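Local coordinates for protein AGR_C_4470p (Agrobacterium tumefaciens str. C58, PDB 2HQV) that is of unknown function but belongs to the ChuX/HutX haem-utilisation family, so it probably takes part in handling haem inside the cell, at residues I75-V89 with F149-R163. Numbering follows the deposited sequence.
Sequences IWNEMRGWGEILMIV and FMNAAGGAMFKIFVR
L86 and F161 form an antiparallel hydrogen-bonded pair: L86 N gives to F161 O at 3.1 Å, and F161 N answers to L86 O at 2.8 Å along an almost straight N-H...O line of 177°. Two residues on, K159 N reaches I88 O at 3.0 Å, and M87 and I160 form the non-hydrogen-bonded pair in between. On the face of L86, I88, K159 and F161, the I88 chain crosses toward the phenyl group and its CD1 lies 3.5 Å from F161 CD2. M87 and I160 lie on the other face. There the selenium of M87, turned over by a bend at chi2, makes an oblique Met-aromatic contact with F158, 4.7 Å from the ring centroid. With CG set between backbone N and carbonyl carbon (chi1 64°), the F158 ring reaches helix 72-79, where its CZ meets W76 CZ3 at 4.0 Å and lies over one face of F149, toward the rim. These are neighbouring strands of the six-stranded antiparallel sheet of the ChuX/HutX fold: 85-90 lies between 156-161 and 94-100, and helix 72-79, between strands 64-68 and 85-90, packs on the sheet face of M87 and I160. From the helix, M79 sets its SE against I160 CB, and the bend at chi3 turns CE to the edge of the F149 ring, 3.5 Å from F149 CZ. W76, a buried residue, hydrogen-bonds through NE1 to P103 O. Where the paired strands end, R163 folds back through chi2 and chi3, laying CD against L86 CB and carrying NH1 to a salt bridge with E84 OE1 at 3.1 Å. The carboxylate approaches the guanidinium edge with the two planes 73° apart, and R163 N is held by Q174 OE1 of helix 172-185.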
loop_
_atom_site.group_PDB
_atom_site.type_symbol
_atom_site.label_atom_id
_atom_site.label_comp_id
_atom_site.label_asym_id
_atom_site.label_seq_id
_atom_site.Cartn_x
_atom_site.Cartn_y
_atom_site.Cartn_z
ATOM N N ILE A 75 1.717 10.816 -18.756
ATOM C CA ILE A 75 2.880 10.295 -18.057
ATOM C C ILE A 75 2.817 8.777 -17.924
ATOM O O ILE A 75 3.821 8.090 -18.134
ATOM C CB ILE A 75 3.034 10.983 -16.681
ATOM C CG1 ILE A 75 3.403 12.459 -16.908
ATOM C CG2 ILE A 75 4.100 10.277 -15.838
ATOM C CD1 ILE A 75 3.425 13.325 -15.647
ATOM N N TRP A 76 1.644 8.251 -17.592
ATOM C CA TRP A 76 1.488 6.806 -17.472
ATOM C C TRP A 76 1.775 6.145 -18.824
ATOM O O TRP A 76 2.502 5.160 -18.898
ATOM C CB TRP A 76 0.070 6.460 -17.012
ATOM C CG TRP A 76 -0.129 5.012 -16.751
ATOM C CD1 TRP A 76 -0.567 4.070 -17.638
ATOM C CD2 TRP A 76 0.126 4.318 -15.521
ATOM N NE1 TRP A 76 -0.598 2.836 -17.038
ATOM C CE2 TRP A 76 -0.174 2.955 -15.742
ATOM C CE3 TRP A 76 0.589 4.715 -14.258
ATOM C CZ2 TRP A 76 -0.039 1.982 -14.739
ATOM C CZ3 TRP A 76 0.726 3.748 -13.258
ATOM C CH2 TRP A 76 0.416 2.396 -13.511
ATOM N N ASN A 77 1.199 6.689 -19.892
ATOM C CA ASN A 77 1.412 6.134 -21.230
ATOM C C ASN A 77 2.901 6.177 -21.571
ATOM O O ASN A 77 3.458 5.231 -22.132
ATOM C CB ASN A 77 0.626 6.930 -22.277
ATOM C CG ASN A 77 0.923 6.473 -23.695
ATOM O OD1 ASN A 77 0.641 5.332 -24.062
ATOM N ND2 ASN A 77 1.507 7.362 -24.500
ATOM N N GLU A 78 3.535 7.287 -21.222
ATOM C CA GLU A 78 4.955 7.478 -21.465
ATOM C C GLU A 78 5.762 6.381 -20.763
ATOM O O GLU A 78 6.589 5.698 -21.380
ATOM C CB GLU A 78 5.379 8.853 -20.938
ATOM C CG GLU A 78 6.712 9.342 -21.441
ATOM C CD GLU A 78 6.662 9.733 -22.906
ATOM O OE1 GLU A 78 6.049 10.774 -23.227
ATOM O OE2 GLU A 78 7.227 8.992 -23.732
HETATM N N MSE A 79 5.508 6.200 -19.472
HETATM C CA MSE A 79 6.241 5.198 -18.701
HETATM C C MSE A 79 5.998 3.764 -19.168
HETATM O O MSE A 79 6.854 2.901 -18.993
HETATM C CB MSE A 79 5.908 5.333 -17.214
HETATM C CG MSE A 79 6.304 6.685 -16.631
HETATM SE SE MSE A 79 6.075 6.749 -14.702
HETATM C CE MSE A 79 4.145 6.523 -14.612
ATOM N N ARG A 80 4.837 3.506 -19.761
ATOM C CA ARG A 80 4.543 2.164 -20.249
ATOM C C ARG A 80 5.557 1.749 -21.318
ATOM O O ARG A 80 5.713 0.567 -21.609
ATOM C CB ARG A 80 3.126 2.096 -20.828
ATOM C CG ARG A 80 2.023 2.219 -19.784
ATOM C CD ARG A 80 0.668 1.922 -20.391
ATOM N NE ARG A 80 0.685 0.624 -21.052
ATOM C CZ ARG A 80 0.640 0.457 -22.369
ATOM N NH1 ARG A 80 0.563 1.511 -23.177
ATOM N NH2 ARG A 80 0.698 -0.765 -22.880
ATOM N N GLY A 81 6.248 2.725 -21.898
ATOM C CA GLY A 81 7.234 2.410 -22.918
ATOM C C GLY A 81 8.634 2.310 -22.344
ATOM O O GLY A 81 9.590 2.068 -23.076
ATOM N N TRP A 82 8.752 2.478 -21.028
ATOM C CA TRP A 82 10.054 2.430 -20.360
ATOM C C TRP A 82 10.576 1.027 -20.083
ATOM O O TRP A 82 11.717 0.865 -19.659
ATOM C CB TRP A 82 9.999 3.193 -19.033
ATOM C CG TRP A 82 9.834 4.687 -19.140
ATOM C CD1 TRP A 82 9.570 5.418 -20.267
ATOM C CD2 TRP A 82 9.895 5.626 -18.058
ATOM N NE1 TRP A 82 9.463 6.753 -19.950
ATOM C CE2 TRP A 82 9.658 6.910 -18.602
ATOM C CE3 TRP A 82 10.126 5.506 -16.680
ATOM C CZ2 TRP A 82 9.645 8.071 -17.813
ATOM C CZ3 TRP A 82 10.112 6.665 -15.890
ATOM C CH2 TRP A 82 9.873 7.931 -16.465
ATOM N N GLY A 83 9.754 0.013 -20.318
ATOM C CA GLY A 83 10.189 -1.344 -20.058
ATOM C C GLY A 83 9.858 -1.738 -18.631
ATOM O O GLY A 83 8.912 -1.215 -18.045
ATOM N N GLU A 84 10.637 -2.648 -18.057
ATOM C CA GLU A 84 10.380 -3.090 -16.690
ATOM C C GLU A 84 10.866 -2.080 -15.654
ATOM O O GLU A 84 12.060 -1.830 -15.526
ATOM C CB GLU A 84 11.046 -4.447 -16.431
ATOM C CG GLU A 84 10.707 -5.044 -15.068
ATOM C CD GLU A 84 11.488 -6.316 -14.768
ATOM O OE1 GLU A 84 11.297 -6.892 -13.678
ATOM O OE2 GLU A 84 12.292 -6.738 -15.622
ATOM N N ILE A 85 9.928 -1.498 -14.919
ATOM C CA ILE A 85 10.262 -0.529 -13.883
ATOM C C ILE A 85 10.007 -1.160 -12.513
ATOM O O ILE A 85 9.749 -2.358 -12.413
ATOM C CB ILE A 85 9.415 0.775 -14.044
ATOM C CG1 ILE A 85 7.920 0.451 -14.193
ATOM C CG2 ILE A 85 9.879 1.533 -15.276
ATOM C CD1 ILE A 85 7.236 -0.099 -12.934
ATOM N N LEU A 86 10.100 -0.371 -11.451
ATOM C CA LEU A 86 9.828 -0.906 -10.128
ATOM C C LEU A 86 8.705 -0.089 -9.499
ATOM O O LEU A 86 8.848 1.110 -9.275
ATOM C CB LEU A 86 11.073 -0.852 -9.237
ATOM C CG LEU A 86 10.844 -1.398 -7.820
ATOM C CD1 LEU A 86 10.472 -2.871 -7.902
ATOM C CD2 LEU A 86 12.100 -1.213 -6.969
HETATM N N MSE A 87 7.581 -0.747 -9.253
HETATM C CA MSE A 87 6.429 -0.109 -8.642
HETATM C C MSE A 87 6.527 -0.260 -7.130
HETATM O O MSE A 87 6.766 -1.356 -6.626
HETATM C CB MSE A 87 5.135 -0.758 -9.152
HETATM C CG MSE A 87 3.962 -0.632 -8.189
HETATM SE SE MSE A 87 3.108 1.126 -8.055
HETATM C CE MSE A 87 4.567 2.292 -7.881
ATOM N N ILE A 88 6.359 0.838 -6.403
ATOM C CA ILE A 88 6.432 0.770 -4.947
ATOM C C ILE A 88 5.282 1.483 -4.240
ATOM O O ILE A 88 4.982 2.643 -4.516
ATOM C CB ILE A 88 7.748 1.364 -4.409
ATOM C CG1 ILE A 88 8.944 0.630 -5.016
ATOM C CG2 ILE A 88 7.789 1.234 -2.879
ATOM C CD1 ILE A 88 10.285 1.119 -4.492
ATOM N N VAL A 89 4.640 0.763 -3.332
ATOM C CA VAL A 89 3.546 1.298 -2.537
ATOM C C VAL A 89 4.027 1.086 -1.113
ATOM O O VAL A 89 4.537 0.013 -0.789
ATOM C CB VAL A 89 2.228 0.520 -2.753
ATOM C CG1 VAL A 89 1.205 0.906 -1.676
ATOM C CG2 VAL A 89 1.654 0.838 -4.138
ATOM N N PHE A 149 3.525 9.943 -7.670
ATOM C CA PHE A 149 2.179 10.432 -7.924
ATOM C C PHE A 149 1.684 10.869 -6.544
ATOM O O PHE A 149 1.464 10.041 -5.663
ATOM C CB PHE A 149 1.309 9.327 -8.528
ATOM C CG PHE A 149 1.608 9.066 -9.979
ATOM C CD1 PHE A 149 2.857 8.590 -10.364
ATOM C CD2 PHE A 149 0.667 9.359 -10.964
ATOM C CE1 PHE A 149 3.175 8.411 -11.712
ATOM C CE2 PHE A 149 0.972 9.186 -12.317
ATOM C CZ PHE A 149 2.231 8.710 -12.691
HETATM N N MSE A 150 1.556 12.181 -6.357
HETATM C CA MSE A 150 1.141 12.757 -5.074
HETATM C C MSE A 150 -0.366 12.926 -4.912
HETATM O O MSE A 150 -1.081 13.163 -5.885
HETATM C CB MSE A 150 1.774 14.141 -4.885
HETATM C CG MSE A 150 3.240 14.255 -5.269
HETATM SE SE MSE A 150 4.370 13.128 -4.202
HETATM C CE MSE A 150 3.970 13.830 -2.423
ATOM N N ASN A 151 -0.840 12.814 -3.674
ATOM C CA ASN A 151 -2.257 13.010 -3.390
ATOM C C ASN A 151 -2.437 14.439 -2.859
ATOM O O ASN A 151 -1.465 15.186 -2.733
ATOM C CB ASN A 151 -2.772 11.994 -2.360
ATOM C CG ASN A 151 -1.982 12.013 -1.061
ATOM O OD1 ASN A 151 -1.610 13.073 -0.560
ATOM N ND2 ASN A 151 -1.739 10.834 -0.502
ATOM N N ALA A 152 -3.672 14.815 -2.550
ATOM C CA ALA A 152 -3.955 16.159 -2.056
ATOM C C ALA A 152 -3.333 16.431 -0.689
ATOM O O ALA A 152 -3.130 17.585 -0.315
ATOM C CB ALA A 152 -5.469 16.393 -2.003
ATOM N N ALA A 153 -3.018 15.374 0.050
ATOM C CA ALA A 153 -2.420 15.529 1.372
ATOM C C ALA A 153 -0.888 15.615 1.360
ATOM O O ALA A 153 -0.252 15.563 2.412
ATOM C CB ALA A 153 -2.867 14.399 2.277
ATOM N N GLY A 154 -0.296 15.732 0.176
ATOM C CA GLY A 154 1.151 15.848 0.093
ATOM C C GLY A 154 1.948 14.577 0.311
ATOM O O GLY A 154 3.150 14.630 0.582
ATOM N N GLY A 155 1.283 13.432 0.200
ATOM C CA GLY A 155 1.969 12.166 0.366
ATOM C C GLY A 155 2.025 11.463 -0.976
ATOM O O GLY A 155 1.310 11.836 -1.899
ATOM N N ALA A 156 2.878 10.453 -1.104
ATOM C CA ALA A 156 2.971 9.724 -2.366
ATOM C C ALA A 156 1.940 8.599 -2.392
ATOM O O ALA A 156 1.865 7.802 -1.458
ATOM C CB ALA A 156 4.362 9.145 -2.532
HETATM N N MSE A 157 1.141 8.555 -3.456
HETATM C CA MSE A 157 0.133 7.513 -3.629
HETATM C C MSE A 157 0.900 6.224 -3.941
HETATM O O MSE A 157 0.607 5.150 -3.413
HETATM C CB MSE A 157 -0.787 7.880 -4.796
HETATM C CG MSE A 157 -1.594 9.150 -4.568
HETATM SE SE MSE A 157 -2.500 9.704 -6.194
HETATM C CE MSE A 157 -3.695 8.209 -6.413
ATOM N N PHE A 158 1.902 6.360 -4.800
ATOM C CA PHE A 158 2.772 5.256 -5.185
ATOM C C PHE A 158 3.946 5.893 -5.904
ATOM O O PHE A 158 3.897 7.082 -6.239
ATOM C CB PHE A 158 2.041 4.254 -6.092
ATOM C CG PHE A 158 1.607 4.822 -7.415
ATOM C CD1 PHE A 158 2.430 4.732 -8.534
ATOM C CD2 PHE A 158 0.376 5.458 -7.538
ATOM C CE1 PHE A 158 2.028 5.272 -9.766
ATOM C CE2 PHE A 158 -0.033 5.999 -8.755
ATOM C CZ PHE A 158 0.794 5.906 -9.870
ATOM N N LYS A 159 4.996 5.111 -6.135
ATOM C CA LYS A 159 6.200 5.617 -6.791
ATOM C C LYS A 159 6.684 4.644 -7.860
ATOM O O LYS A 159 6.624 3.441 -7.674
ATOM C CB LYS A 159 7.322 5.788 -5.760
ATOM C CG LYS A 159 6.984 6.681 -4.580
ATOM C CD LYS A 159 8.047 6.595 -3.482
ATOM C CE LYS A 159 7.663 7.470 -2.282
ATOM N NZ LYS A 159 8.661 7.410 -1.171
ATOM N N ILE A 160 7.167 5.168 -8.978
ATOM C CA ILE A 160 7.696 4.319 -10.039
ATOM C C ILE A 160 9.195 4.629 -10.089
ATOM O O ILE A 160 9.590 5.770 -10.335
ATOM C CB ILE A 160 7.084 4.649 -11.425
ATOM C CG1 ILE A 160 5.557 4.529 -11.387
ATOM C CG2 ILE A 160 7.679 3.720 -12.485
ATOM C CD1 ILE A 160 5.035 3.130 -11.057
ATOM N N PHE A 161 10.016 3.616 -9.839
ATOM C CA PHE A 161 11.459 3.783 -9.851
ATOM C C PHE A 161 12.118 3.261 -11.112
ATOM O O PHE A 161 11.678 2.269 -11.691
ATOM C CB PHE A 161 12.085 3.061 -8.654
ATOM C CG PHE A 161 12.037 3.844 -7.386
ATOM C CD1 PHE A 161 13.137 4.588 -6.978
ATOM C CD2 PHE A 161 10.882 3.869 -6.612
ATOM C CE1 PHE A 161 13.092 5.351 -5.812
ATOM C CE2 PHE A 161 10.826 4.633 -5.440
ATOM C CZ PHE A 161 11.936 5.374 -5.043
ATOM N N VAL A 162 13.176 3.948 -11.533
ATOM C CA VAL A 162 13.957 3.520 -12.685
ATOM C C VAL A 162 14.786 2.343 -12.148
ATOM O O VAL A 162 15.328 2.414 -11.046
ATOM C CB VAL A 162 14.897 4.656 -13.163
ATOM C CG1 VAL A 162 15.906 4.122 -14.169
ATOM C CG2 VAL A 162 14.071 5.765 -13.803
ATOM N N ARG A 163 14.872 1.264 -12.913
ATOM C CA ARG A 163 15.617 0.086 -12.478
ATOM C C ARG A 163 17.126 0.202 -12.644
ATOM O O ARG A 163 17.626 1.107 -13.305
ATOM C CB ARG A 163 15.130 -1.151 -13.236
ATOM C CG ARG A 163 13.658 -1.455 -13.038
ATOM C CD ARG A 163 13.347 -1.782 -11.590
ATOM N NE ARG A 163 13.888 -3.076 -11.186
ATOM C CZ ARG A 163 13.528 -4.232 -11.732
ATOM N NH1 ARG A 163 12.627 -4.250 -12.705
ATOM N NH2 ARG A 163 14.057 -5.370 -11.298
#